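Local atomic coordinates of mandelate racemase / muconate lactonizing enzyme (Burkholderia pseudomallei, PDB entry 2POD), a protein that is of unknown function but belongs to the enolase superfamily, may be a lyase, and binds a sodium ion in its barrel domain. Residues I8-P13 with L20-H25; A40-A45 with A79-R84; E185-Y190 with S223-P228. All coordinates share one frame; numbering follows the deposited sequence.

Contact 1 (I8-P13 with L20-H25)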
ATOM      1  N   ILE B   8      -6.626  45.838  21.150  1.00 51.28           N
ATOM      2  CA  ILE B   8      -7.512  44.833  20.560  1.00 49.65           C
ATOM      3  C   ILE B   8      -8.862  44.827  21.282  1.00 47.40           C
ATOM      4  O   ILE B   8      -8.917  44.735  22.505  1.00 47.81           O
ATOM      5  CB  ILE B   8      -6.843  43.407  20.531  1.00 51.43           C
ATOM      6  CG1 ILE B   8      -5.750  43.355  19.451  1.00 50.10           C
ATOM      7  CG2 ILE B   8      -7.875  42.309  20.266  1.00 44.75           C
ATOM      8  CD1 ILE B   8      -4.703  42.285  19.650  1.00 52.42           C
ATOM      9  N   GLU B   9      -9.946  44.939  20.517  1.00 47.99           N
ATOM     10  CA  GLU B   9     -11.292  45.045  21.077  1.00 50.69           C
ATOM     11  C   GLU B   9     -12.138  43.873  20.614  1.00 48.30           C
ATOM     12  O   GLU B   9     -12.198  43.602  19.424  1.00 50.07           O
ATOM     13  CB  GLU B   9     -11.965  46.329  20.584  1.00 49.50           C
ATOM     14  CG  GLU B   9     -11.681  47.559  21.401  1.00 62.36           C
ATOM     15  CD  GLU B   9     -12.666  48.680  21.111  1.00 72.04           C
ATOM     16  OE1 GLU B   9     -13.520  48.957  21.982  1.00 63.38           O
ATOM     17  OE2 GLU B   9     -12.590  49.278  20.012  1.00 68.36           O
ATOM     18  N   THR B  10     -12.817  43.202  21.540  1.00 48.70           N
ATOM     19  CA  THR B  10     -13.851  42.235  21.157  1.00 49.97           C
ATOM     20  C   THR B  10     -15.260  42.760  21.405  1.00 51.24           C
ATOM     21  O   THR B  10     -15.515  43.451  22.392  1.00 50.13           O
ATOM     22  CB  THR B  10     -13.676  40.875  21.854  1.00 48.66           C
ATOM     23  OG1 THR B  10     -13.682  41.062  23.274  1.00 47.38           O
ATOM     24  CG2 THR B  10     -12.365  40.214  21.424  1.00 54.28           C
ATOM     25  N   LEU B  11     -16.166  42.432  20.490  1.00 49.08           N
ATOM     26  CA  LEU B  11     -17.537  42.897  20.558  1.00 49.33           C
ATOM     27  C   LEU B  11     -18.460  41.689  20.505  1.00 51.79           C
ATOM     28  O   LEU B  11     -18.444  40.934  19.527  1.00 52.90           O
ATOM     29  CB  LEU B  11     -17.856  43.823  19.373  1.00 53.77           C
ATOM     30  CG  LEU B  11     -17.057  45.054  18.909  1.00 55.44           C
ATOM     31  CD1 LEU B  11     -18.030  45.988  18.220  1.00 57.13           C
ATOM     32  CD2 LEU B  11     -16.321  45.812  20.007  1.00 61.39           C
ATOM     33  N   ARG B  12     -19.265  41.513  21.550  1.00 51.91           N
ATOM     34  CA  ARG B  12     -20.252  40.436  21.596  1.00 52.44           C
ATOM     35  C   ARG B  12     -21.689  40.966  21.651  1.00 53.01           C
ATOM     36  O   ARG B  12     -22.170  41.353  22.718  1.00 57.19           O
ATOM     37  CB  ARG B  12     -19.999  39.527  22.797  1.00 55.28           C
ATOM     38  CG  ARG B  12     -18.806  38.601  22.666  1.00 57.70           C
ATOM     39  CD  ARG B  12     -18.867  37.461  23.684  1.00 55.07           C
ATOM     40  NE  ARG B  12     -18.632  37.924  25.051  1.00 52.73           N
ATOM     41  CZ  ARG B  12     -19.581  38.079  25.973  1.00 55.16           C
ATOM     42  NH1 ARG B  12     -19.263  38.509  27.184  1.00 53.12           N
ATOM     43  NH2 ARG B  12     -20.846  37.806  25.687  1.00 49.32           N
ATOM     44  N   PRO B  13     -22.388  40.972  20.504  1.00 52.04           N
ATOM     45  CA  PRO B  13     -23.777  41.435  20.529  1.00 51.96           C
ATOM     46  C   PRO B  13     -24.723  40.354  21.040  1.00 54.00           C
ATOM     47  O   PRO B  13     -24.715  39.241  20.517  1.00 55.60           O
ATOM     48  CB  PRO B  13     -24.069  41.769  19.062  1.00 51.46           C
ATOM     49  CG  PRO B  13     -23.050  41.006  18.253  1.00 49.31           C
ATOM     50  CD  PRO B  13     -21.949  40.544  19.160  1.00 49.75           C
ATOM     51  N   LEU B  20     -18.907  36.936  17.033  1.00 42.95           N
ATOM     52  CA  LEU B  20     -17.860  37.723  17.657  1.00 41.92           C
ATOM     53  C   LEU B  20     -17.180  38.616  16.629  1.00 43.00           C
ATOM     54  O   LEU B  20     -16.706  38.131  15.609  1.00 50.06           O
ATOM     55  CB  LEU B  20     -16.852  36.819  18.369  1.00 36.49           C
ATOM     56  CG  LEU B  20     -15.603  37.454  18.988  1.00 38.16           C
ATOM     57  CD1 LEU B  20     -15.968  38.296  20.199  1.00 34.22           C
ATOM     58  CD2 LEU B  20     -14.602  36.378  19.383  1.00 34.10           C
ATOM     59  N   TRP B  21     -17.150  39.919  16.901  1.00 40.91           N
ATOM     60  CA  TRP B  21     -16.276  40.832  16.179  1.00 44.67           C
ATOM     61  C   TRP B  21     -15.009  41.122  16.951  1.00 44.28           C
ATOM     62  O   TRP B  21     -15.006  41.100  18.176  1.00 45.64           O
ATOM     63  CB  TRP B  21     -16.994  42.129  15.843  1.00 49.10           C
ATOM     64  CG  TRP B  21     -18.058  41.947  14.832  1.00 46.30           C
ATOM     65  CD1 TRP B  21     -17.928  41.385  13.600  1.00 47.63           C
ATOM     66  CD2 TRP B  21     -19.429  42.329  14.960  1.00 50.11           C
ATOM     67  NE1 TRP B  21     -19.135  41.391  12.945  1.00 52.53           N
ATOM     68  CE2 TRP B  21     -20.076  41.966  13.759  1.00 54.72           C
ATOM     69  CE3 TRP B  21     -20.174  42.944  15.972  1.00 49.15           C
ATOM     70  CZ2 TRP B  21     -21.437  42.209  13.536  1.00 59.28           C
ATOM     71  CZ3 TRP B  21     -21.531  43.179  15.753  1.00 55.44           C
ATOM     72  CH2 TRP B  21     -22.148  42.805  14.546  1.00 51.36           C
ATOM     73  N   VAL B  22     -13.921  41.349  16.215  1.00 44.37           N
ATOM     74  CA  VAL B  22     -12.649  41.773  16.796  1.00 44.06           C
ATOM     75  C   VAL B  22     -12.134  42.990  16.033  1.00 44.86           C
ATOM     76  O   VAL B  22     -12.208  43.032  14.803  1.00 44.55           O
ATOM     77  CB  VAL B  22     -11.568  40.650  16.762  1.00 45.16           C
ATOM     78  CG1 VAL B  22     -10.351  41.055  17.585  1.00 39.78           C
ATOM     79  CG2 VAL B  22     -12.121  39.355  17.299  1.00 48.88           C
ATOM     80  N   LEU B  23     -11.632  43.975  16.774  1.00 45.85           N
ATOM     81  CA  LEU B  23     -11.055  45.186  16.203  1.00 47.57           C
ATOM     82  C   LEU B  23      -9.617  45.329  16.660  1.00 47.63           C
ATOM     83  O   LEU B  23      -9.341  45.274  17.857  1.00 45.22           O
ATOM     84  CB  LEU B  23     -11.850  46.420  16.637  1.00 46.37           C
ATOM     85  CG  LEU B  23     -13.236  46.639  16.029  1.00 43.88           C
ATOM     86  CD1 LEU B  23     -13.993  47.679  16.833  1.00 41.17           C
ATOM     87  CD2 LEU B  23     -13.144  47.063  14.576  1.00 42.57           C
ATOM     88  N   VAL B  24      -8.706  45.507  15.704  1.00 48.64           N
ATOM     89  CA  VAL B  24      -7.281  45.644  16.012  1.00 48.40           C
ATOM     90  C   VAL B  24      -6.824  47.062  15.681  1.00 50.35           C
ATOM     91  O   VAL B  24      -6.858  47.477  14.522  1.00 52.56           O
ATOM     92  CB  VAL B  24      -6.421  44.591  15.247  1.00 49.04           C
ATOM     93  CG1 VAL B  24      -4.927  44.815  15.486  1.00 40.37           C
ATOM     94  CG2 VAL B  24      -6.816  43.178  15.659  1.00 46.36           C
ATOM     95  N   HIS B  25      -6.407  47.799  16.708  1.00 51.76           N
ATOM     96  CA  HIS B  25      -6.087  49.221  16.570  1.00 51.01           C
ATOM     97  C   HIS B  25      -4.584  49.435  16.481  1.00 51.53           C
ATOM     98  O   HIS B  25      -3.814  48.770  17.180  1.00 48.38           O
ATOM     99  CB  HIS B  25      -6.641  50.025  17.756  1.00 50.92           C
ATOM    100  CG  HIS B  25      -8.125  49.939  17.905  1.00 48.13           C
ATOM    101  ND1 HIS B  25      -8.997  50.525  17.015  1.00 51.41           N
ATOM    102  CD2 HIS B  25      -8.893  49.332  18.841  1.00 57.72           C
ATOM    103  CE1 HIS B  25     -10.240  50.281  17.393  1.00 57.22           C
ATOM    104  NE2 HIS B  25     -10.204  49.562  18.500  1.00 56.70           N
TER

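Contact 2 (A40-A45 with A79-R84)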
ATOM      1  N   ALA B  40     -18.571  32.256  21.093  1.00 44.49           N
ATOM      2  CA  ALA B  40     -18.045  33.620  21.141  1.00 43.52           C
ATOM      3  C   ALA B  40     -17.307  33.951  22.428  1.00 45.79           C
ATOM      4  O   ALA B  40     -16.239  34.558  22.379  1.00 48.16           O
ATOM      5  CB  ALA B  40     -19.149  34.642  20.880  1.00 39.62           C
ATOM      6  N   CYS B  41     -17.870  33.548  23.568  1.00 46.95           N
ATOM      7  CA  CYS B  41     -17.251  33.802  24.875  1.00 48.48           C
ATOM      8  C   CYS B  41     -15.924  33.092  25.069  1.00 47.17           C
ATOM      9  O   CYS B  41     -15.046  33.618  25.739  1.00 50.55           O
ATOM     10  CB  CYS B  41     -18.184  33.419  26.024  1.00 48.94           C
ATOM     11  SG  CYS B  41     -19.622  34.465  26.168  1.00 56.09           S
ATOM     12  N   SER B  42     -15.786  31.897  24.497  1.00 46.73           N
ATOM     13  CA  SER B  42     -14.556  31.128  24.653  1.00 43.69           C
ATOM     14  C   SER B  42     -13.451  31.634  23.734  1.00 41.15           C
ATOM     15  O   SER B  42     -12.288  31.719  24.145  1.00 41.84           O
ATOM     16  CB  SER B  42     -14.800  29.625  24.489  1.00 41.59           C
ATOM     17  OG  SER B  42     -15.286  29.301  23.200  1.00 48.20           O
ATOM     18  N   ALA B  43     -13.823  31.990  22.505  1.00 39.43           N
ATOM     19  CA  ALA B  43     -12.914  32.672  21.585  1.00 40.75           C
ATOM     20  C   ALA B  43     -12.464  34.046  22.094  1.00 42.35           C
ATOM     21  O   ALA B  43     -11.273  34.372  22.018  1.00 50.08           O
ATOM     22  CB  ALA B  43     -13.527  32.771  20.191  1.00 41.22           C
ATOM     23  N   GLU B  44     -13.402  34.830  22.632  1.00 40.56           N
ATOM     24  CA  GLU B  44     -13.084  36.123  23.251  1.00 40.75           C
ATOM     25  C   GLU B  44     -12.132  35.965  24.437  1.00 39.49           C
ATOM     26  O   GLU B  44     -11.139  36.687  24.549  1.00 39.97           O
ATOM     27  CB  GLU B  44     -14.363  36.865  23.678  1.00 46.09           C
ATOM     28  CG  GLU B  44     -14.124  38.077  24.580  1.00 53.11           C
ATOM     29  CD  GLU B  44     -15.399  38.782  24.994  1.00 66.38           C
ATOM     30  OE1 GLU B  44     -15.708  39.847  24.407  1.00 68.55           O
ATOM     31  OE2 GLU B  44     -16.085  38.279  25.910  1.00 60.16           O
ATOM     32  N   ALA B  45     -12.431  35.006  25.307  1.00 37.45           N
ATOM     33  CA  ALA B  45     -11.620  34.777  26.494  1.00 42.44           C
ATOM     34  C   ALA B  45     -10.196  34.368  26.138  1.00 45.10           C
ATOM     35  O   ALA B  45      -9.251  34.800  26.797  1.00 46.36           O
ATOM     36  CB  ALA B  45     -12.268  33.751  27.400  1.00 42.08           C
ATOM     37  N   ALA B  79     -10.914  23.270  14.946  1.00 43.88           N
ATOM     38  CA  ALA B  79     -11.523  24.591  14.962  1.00 42.09           C
ATOM     39  C   ALA B  79     -12.011  25.030  16.349  1.00 38.62           C
ATOM     40  O   ALA B  79     -13.071  25.647  16.468  1.00 37.78           O
ATOM     41  CB  ALA B  79     -12.678  24.623  13.964  1.00 42.72           C
ATOM     42  N   GLY B  80     -11.232  24.736  17.387  1.00 37.34           N
ATOM     43  CA  GLY B  80     -11.557  25.158  18.756  1.00 40.67           C
ATOM     44  C   GLY B  80     -11.452  26.657  19.009  1.00 41.13           C
ATOM     45  O   GLY B  80     -11.179  27.429  18.087  1.00 40.37           O
ATOM     46  N   ALA B  81     -11.659  27.065  20.264  1.00 42.95           N
ATOM     47  CA  ALA B  81     -11.726  28.493  20.634  1.00 43.53           C
ATOM     48  C   ALA B  81     -10.469  29.257  20.237  1.00 39.28           C
ATOM     49  O   ALA B  81     -10.548  30.336  19.651  1.00 41.33           O
ATOM     50  CB  ALA B  81     -11.995  28.657  22.121  1.00 37.28           C
ATOM     51  N   GLU B  82      -9.320  28.671  20.545  1.00 39.22           N
ATOM     52  CA  GLU B  82      -8.019  29.157  20.081  1.00 40.80           C
ATOM     53  C   GLU B  82      -7.982  29.406  18.561  1.00 46.05           C
ATOM     54  O   GLU B  82      -7.584  30.488  18.113  1.00 46.52           O
ATOM     55  CB  GLU B  82      -6.918  28.171  20.486  1.00 37.25           C
ATOM     56  CG  GLU B  82      -6.725  27.983  22.007  1.00 46.46           C
ATOM     57  CD  GLU B  82      -7.623  26.918  22.639  1.00 50.97           C
ATOM     58  OE1 GLU B  82      -8.509  26.362  21.954  1.00 48.38           O
ATOM     59  OE2 GLU B  82      -7.442  26.644  23.844  1.00 54.94           O
HETATM   60  N   MSE B  83      -8.425  28.413  17.787  1.00 41.25           N
HETATM   61  CA  MSE B  83      -8.397  28.476  16.322  1.00 43.58           C
HETATM   62  C   MSE B  83      -9.313  29.545  15.734  1.00 38.49           C
HETATM   63  O   MSE B  83      -8.946  30.215  14.773  1.00 37.93           O
HETATM   64  CB  MSE B  83      -8.754  27.110  15.725  1.00 37.58           C
HETATM   65  CG  MSE B  83      -8.598  27.005  14.219  1.00 42.00           C
HETATM   66 SE   MSE B  83      -6.777  27.227  13.551  1.00 59.60          SE
HETATM   67  CE  MSE B  83      -5.791  26.056  14.757  1.00 61.45           C
ATOM     68  N   ARG B  84     -10.503  29.686  16.306  1.00 42.44           N
ATOM     69  CA  ARG B  84     -11.460  30.704  15.870  1.00 44.70           C
ATOM     70  C   ARG B  84     -11.007  32.117  16.261  1.00 43.61           C
ATOM     71  O   ARG B  84     -11.207  33.071  15.511  1.00 39.40           O
ATOM     72  CB  ARG B  84     -12.852  30.409  16.433  1.00 44.61           C
ATOM     73  CG  ARG B  84     -13.482  29.112  15.926  1.00 36.92           C
ATOM     74  CD  ARG B  84     -14.963  28.992  16.330  1.00 39.26           C
ATOM     75  NE  ARG B  84     -15.200  29.319  17.736  1.00 41.23           N
ATOM     76  CZ  ARG B  84     -15.092  28.464  18.750  1.00 41.75           C
ATOM     77  NH1 ARG B  84     -15.324  28.881  19.984  1.00 50.38           N
ATOM     78  NH2 ARG B  84     -14.753  27.197  18.545  1.00 45.39           N
TER

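Contact 3 (E185-Y190 with S223-P228)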
ATOM      1  N   GLU B 185     -30.904  12.126  15.328  1.00 68.03           N
ATOM      2  CA  GLU B 185     -30.885  12.225  16.793  1.00 72.89           C
ATOM      3  C   GLU B 185     -31.611  11.087  17.514  1.00 70.76           C
ATOM      4  O   GLU B 185     -31.309  10.793  18.671  1.00 72.36           O
ATOM      5  CB  GLU B 185     -31.399  13.593  17.270  1.00 76.38           C
ATOM      6  CG  GLU B 185     -32.724  14.050  16.643  1.00 88.91           C
ATOM      7  CD  GLU B 185     -33.892  14.037  17.624  1.00 96.92           C
ATOM      8  OE1 GLU B 185     -33.758  14.603  18.733  1.00 96.04           O
ATOM      9  OE2 GLU B 185     -34.950  13.467  17.277  1.00 96.81           O
ATOM     10  N   ALA B 186     -32.550  10.446  16.824  1.00 68.72           N
ATOM     11  CA  ALA B 186     -33.266   9.287  17.359  1.00 68.70           C
ATOM     12  C   ALA B 186     -32.370   8.062  17.547  1.00 66.48           C
ATOM     13  O   ALA B 186     -32.612   7.237  18.435  1.00 65.03           O
ATOM     14  CB  ALA B 186     -34.452   8.942  16.466  1.00 70.40           C
ATOM     15  N   SER B 187     -31.342   7.952  16.709  1.00 64.05           N
ATOM     16  CA  SER B 187     -30.508   6.751  16.651  1.00 62.63           C
ATOM     17  C   SER B 187     -29.014   7.043  16.803  1.00 60.93           C
ATOM     18  O   SER B 187     -28.187   6.158  16.566  1.00 60.78           O
ATOM     19  CB  SER B 187     -30.756   6.009  15.339  1.00 60.71           C
ATOM     20  OG  SER B 187     -30.397   6.816  14.230  1.00 61.28           O
ATOM     21  N   ASP B 188     -28.690   8.280  17.194  1.00 58.71           N
ATOM     22  CA  ASP B 188     -27.313   8.810  17.235  1.00 59.50           C
ATOM     23  C   ASP B 188     -26.526   8.662  15.927  1.00 56.83           C
ATOM     24  O   ASP B 188     -25.304   8.521  15.934  1.00 54.98           O
ATOM     25  CB  ASP B 188     -26.530   8.266  18.437  1.00 61.62           C
ATOM     26  CG  ASP B 188     -27.152   8.664  19.771  1.00 70.94           C
ATOM     27  OD1 ASP B 188     -26.953   9.822  20.204  1.00 69.69           O
ATOM     28  OD2 ASP B 188     -27.840   7.815  20.386  1.00 74.66           O
ATOM     29  N   GLY B 189     -27.252   8.698  14.811  1.00 54.11           N
ATOM     30  CA  GLY B 189     -26.677   8.585  13.481  1.00 50.62           C
ATOM     31  C   GLY B 189     -26.204   7.194  13.100  1.00 51.32           C
ATOM     32  O   GLY B 189     -25.375   7.047  12.200  1.00 49.57           O
ATOM     33  N   TYR B 190     -26.724   6.171  13.776  1.00 45.88           N
ATOM     34  CA  TYR B 190     -26.375   4.795  13.442  1.00 44.89           C
ATOM     35  C   TYR B 190     -27.445   4.083  12.635  1.00 44.29           C
ATOM     36  O   TYR B 190     -27.219   2.973  12.158  1.00 46.10           O
ATOM     37  CB  TYR B 190     -26.003   3.995  14.689  1.00 46.30           C
ATOM     38  CG  TYR B 190     -24.726   4.476  15.330  1.00 44.34           C
ATOM     39  CD1 TYR B 190     -24.758   5.308  16.448  1.00 31.71           C
ATOM     40  CD2 TYR B 190     -23.483   4.108  14.812  1.00 40.81           C
ATOM     41  CE1 TYR B 190     -23.587   5.759  17.040  1.00 46.52           C
ATOM     42  CE2 TYR B 190     -22.300   4.552  15.401  1.00 42.88           C
ATOM     43  CZ  TYR B 190     -22.363   5.381  16.507  1.00 51.47           C
ATOM     44  OH  TYR B 190     -21.199   5.825  17.090  1.00 58.08           O
ATOM     45  N   SER B 223     -22.353  16.403   9.643  1.00 42.30           N
ATOM     46  CA  SER B 223     -21.519  15.404  10.352  1.00 42.41           C
ATOM     47  C   SER B 223     -22.306  14.456  11.269  1.00 40.31           C
ATOM     48  O   SER B 223     -21.769  13.939  12.247  1.00 41.72           O
ATOM     49  CB  SER B 223     -20.363  16.072  11.126  1.00 43.02           C
ATOM     50  OG  SER B 223     -19.609  16.946  10.304  1.00 45.98           O
ATOM     51  N   LEU B 224     -23.576  14.228  10.946  1.00 44.42           N
ATOM     52  CA  LEU B 224     -24.524  13.631  11.895  1.00 43.34           C
ATOM     53  C   LEU B 224     -24.588  12.109  11.774  1.00 41.88           C
ATOM     54  O   LEU B 224     -25.094  11.426  12.659  1.00 41.36           O
ATOM     55  CB  LEU B 224     -25.923  14.239  11.722  1.00 42.87           C
ATOM     56  CG  LEU B 224     -26.161  15.673  12.212  1.00 50.38           C
ATOM     57  CD1 LEU B 224     -27.536  16.174  11.787  1.00 46.16           C
ATOM     58  CD2 LEU B 224     -25.995  15.779  13.725  1.00 55.17           C
ATOM     59  N   TRP B 225     -24.059  11.582  10.679  1.00 39.74           N
ATOM     60  CA  TRP B 225     -24.244  10.179  10.355  1.00 36.22           C
ATOM     61  C   TRP B 225     -22.965   9.377  10.506  1.00 38.03           C
ATOM     62  O   TRP B 225     -21.877   9.861  10.220  1.00 37.12           O
ATOM     63  CB  TRP B 225     -24.821  10.048   8.952  1.00 36.58           C
ATOM     64  CG  TRP B 225     -26.211  10.622   8.863  1.00 46.95           C
ATOM     65  CD1 TRP B 225     -26.572  11.830   8.335  1.00 39.84           C
ATOM     66  CD2 TRP B 225     -27.417  10.016   9.343  1.00 42.95           C
ATOM     67  NE1 TRP B 225     -27.930  12.003   8.440  1.00 53.70           N
ATOM     68  CE2 TRP B 225     -28.473  10.906   9.059  1.00 47.85           C
ATOM     69  CE3 TRP B 225     -27.709   8.797   9.977  1.00 46.95           C
ATOM     70  CZ2 TRP B 225     -29.807  10.622   9.390  1.00 52.80           C
ATOM     71  CZ3 TRP B 225     -29.030   8.515  10.311  1.00 46.11           C
ATOM     72  CH2 TRP B 225     -30.065   9.425  10.012  1.00 44.63           C
ATOM     73  N   ASN B 226     -23.105   8.146  10.976  1.00 38.64           N
ATOM     74  CA  ASN B 226     -22.006   7.201  10.942  1.00 41.72           C
ATOM     75  C   ASN B 226     -22.100   6.344   9.697  1.00 42.91           C
ATOM     76  O   ASN B 226     -22.967   6.593   8.855  1.00 43.05           O
ATOM     77  CB  ASN B 226     -21.968   6.372  12.221  1.00 38.26           C
ATOM     78  CG  ASN B 226     -21.473   7.171  13.399  1.00 46.02           C
ATOM     79  OD1 ASN B 226     -20.264   7.288  13.629  1.00 43.82           O
ATOM     80  ND2 ASN B 226     -22.407   7.741  14.152  1.00 46.73           N
ATOM     81  N   LEU B 227     -21.212   5.359   9.565  1.00 36.53           N
ATOM     82  CA  LEU B 227     -20.922   4.799   8.252  1.00 40.03           C
ATOM     83  C   LEU B 227     -22.052   4.050   7.522  1.00 43.45           C
ATOM     84  O   LEU B 227     -22.402   4.458   6.416  1.00 41.94           O
ATOM     85  CB  LEU B 227     -19.581   4.063   8.207  1.00 38.65           C
ATOM     86  CG  LEU B 227     -19.112   3.637   6.819  1.00 45.06           C
ATOM     87  CD1 LEU B 227     -18.481   4.784   6.037  1.00 45.05           C
ATOM     88  CD2 LEU B 227     -18.157   2.474   6.946  1.00 50.18           C
ATOM     89  N   PRO B 228     -22.631   2.978   8.130  1.00 45.60           N
ATOM     90  CA  PRO B 228     -23.728   2.305   7.398  1.00 43.14           C
ATOM     91  C   PRO B 228     -24.940   3.158   6.951  1.00 40.82           C
ATOM     92  O   PRO B 228     -25.324   3.054   5.776  1.00 41.80           O
ATOM     93  CB  PRO B 228     -24.138   1.140   8.316  1.00 42.75           C
ATOM     94  CG  PRO B 228     -23.013   0.981   9.268  1.00 47.39           C
ATOM     95  CD  PRO B 228     -22.355   2.314   9.423  1.00 41.79           C
TER

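Contact 1 (I8-P13 with L20-H25)
Glu9 O is gripped twice by the neighbouring strand: Leu23 N donates a hydrogen bond of 2.7 Å to it, and Val22 CA approaches Glu9 O at 3.2 Å as a CA-H...O contact. Glu9 N answers with a bond to Leu23 O, and Leu11 and Trp21 exchange the same two bonds. These hydrogen-bonded pairs are interleaved with the non-hydrogen-bonded pairs Ile8-Val24 and Thr10-Val22. The Glu9 side chain, with CG anti to its carbonyl carbon (chi1 -86°) and extended beyond, slants across to His25. There His25 NE2 gives its hydrogen to Glu9 OE2 over 2.8 Å, nearly within the imidazole plane but on the anti side of the carboxylate, 22° out of that plane. The other oxygen, OE1, forms a salt bridge with Arg389, which would favour the ionised carboxylate. On the same face Leu11 CB rests 4.0 Å from Trp21 CB, at the edge of the indole, while Pro13 CG comes within 3.6 Å of Trp21 CZ3. The opposite face, with Ile8, Thr10, Val22 and Val24, is mostly aliphatic: Ile8 splits its branches, CG1 going to Val24 CG2 and CG2 to Val22 CG1, and helix 40-55 packs on Ile8 and Val22 through Ile47. This antiparallel hairpin forms the middle of a four-stranded sheet, flanked by strands 31-37 and 394-400, in the N-terminal capping domain characteristic of the enolase superfamily.

Contact 2 (A40-A45 with A79-R84)
Arg84 reaches toward Ser42 by folding back over the first turn of its own helix. Its CB lies 3.8 Å from Gly80 O, the N-cap carbonyl that also accepts the bond from Arg84 N, and CG, anti to the carbonyl carbon (chi1 -64°), passes closer, 3.6 Å from the same oxygen. A bend at chi3 (-46°) turns NE back, and the guanidinium then lies with one face against Ala81 CA, offset toward the rim. At the tip the two nitrogens part. NH2 donates to Ala79 O over 3.1 Å, on a lone pair of that carbonyl, and also pairs with the carboxylate of Glu82 of the second subunit. NH1 bonds to Gly39 O and has Ser42 OG at 3.2 Å, near the guanidinium plane. Ser42 OG is itself hydrogen-bonded to Gly39 O, so that one carbonyl, just before helix 40-55, gathers both groups. Beside the arginine, the helices meet through small side chains: Ala81 CB lies 3.5 Å from Ser42 OG, and Ala43 CB is 3.9 Å from Ala81 O. The backbones therefore come very close, with Ala43 CA and Ala81 CA 4.4 Å apart. Ala45 and Ala81 each pack on their counterparts in the second subunit, whose own arginine pairs with Glu82 in return. It is a close approach of two helix starts in the N-terminal capping domain, set at a subunit interface.

Contact 3 (E185-Y190 with S223-P228)
Asn226 lays its amide flat over one face of the Tyr190 ring, the two planes only 3° apart. The amide is offset toward the hydroxyl side of the ring: Asn226 ND2 lies 3.3 Å from Tyr190 CZ, and Asn226 CG is 3.4 Å from Tyr190 CE2. Alongside this stack, Asn226 N donates a nearly straight hydrogen bond (168°) of 2.8 Å to Gly189 O. Gly189 also fits close against 223-228, its CA 3.4 Å from Leu224 O in a CA-H...O contact and 3.7 Å from Trp225 CE3. Lacking a side chain, Gly189 leaves room for that carbonyl and the Trp225 backbone. The segments lie in the connections that follow strands 174-177 and 216-220, the first beyond helix 181-184, the second running into helix 227-237; these strands are parallel neighbours in the modified TIM barrel of the enolase superfamily, and the second ends at Glu220, a sodium ligand. What presents Gly189 is a type I' turn from Ser187 to Tyr190, in which Asp188 and Gly189 both have positive phi and Tyr190 N bonds to Ser187 O at 3.2 Å. Ser187 OG is tied in turn to Tyr191 O, just past the turn. On the other side, Asn226 holds the N-cap position of its helix, yet its side chain, with CG anti to the carbonyl carbon (chi1 -73°), serves the ring rather than capping. Trp225 is wedged among Phe180, Tyr183, Ala184 and Ile192, and against Ala230 and Ile233 of the helix it precedes. Farther out, the third subunit packs Pro341 on Tyr190 and His316 on Asn226.

How the contacts relate
Contacts 1 and 2 are buried and belong to one domain; contact 3 is only partly buried and lies in the barrel, its centre about 37 Å from that of contact 1 and 27 Å from that of contact 2. The first two touch through Glu44 of helix 40-55, whose OE2 forms a salt bridge with Arg12 NE and whose OE1 probably hydrogen-bonds Thr10 OG1, fastening helix to sheet. Chemistry follows place: paired backbone bonds hold the strands of contact 1, small residues and a shared carbonyl the helices of contact 2, and one backbone bond with a flat amide-ring stack the loops of contact 3. Neighbouring subunits reach contacts 2 and 3, but none touches contact 1.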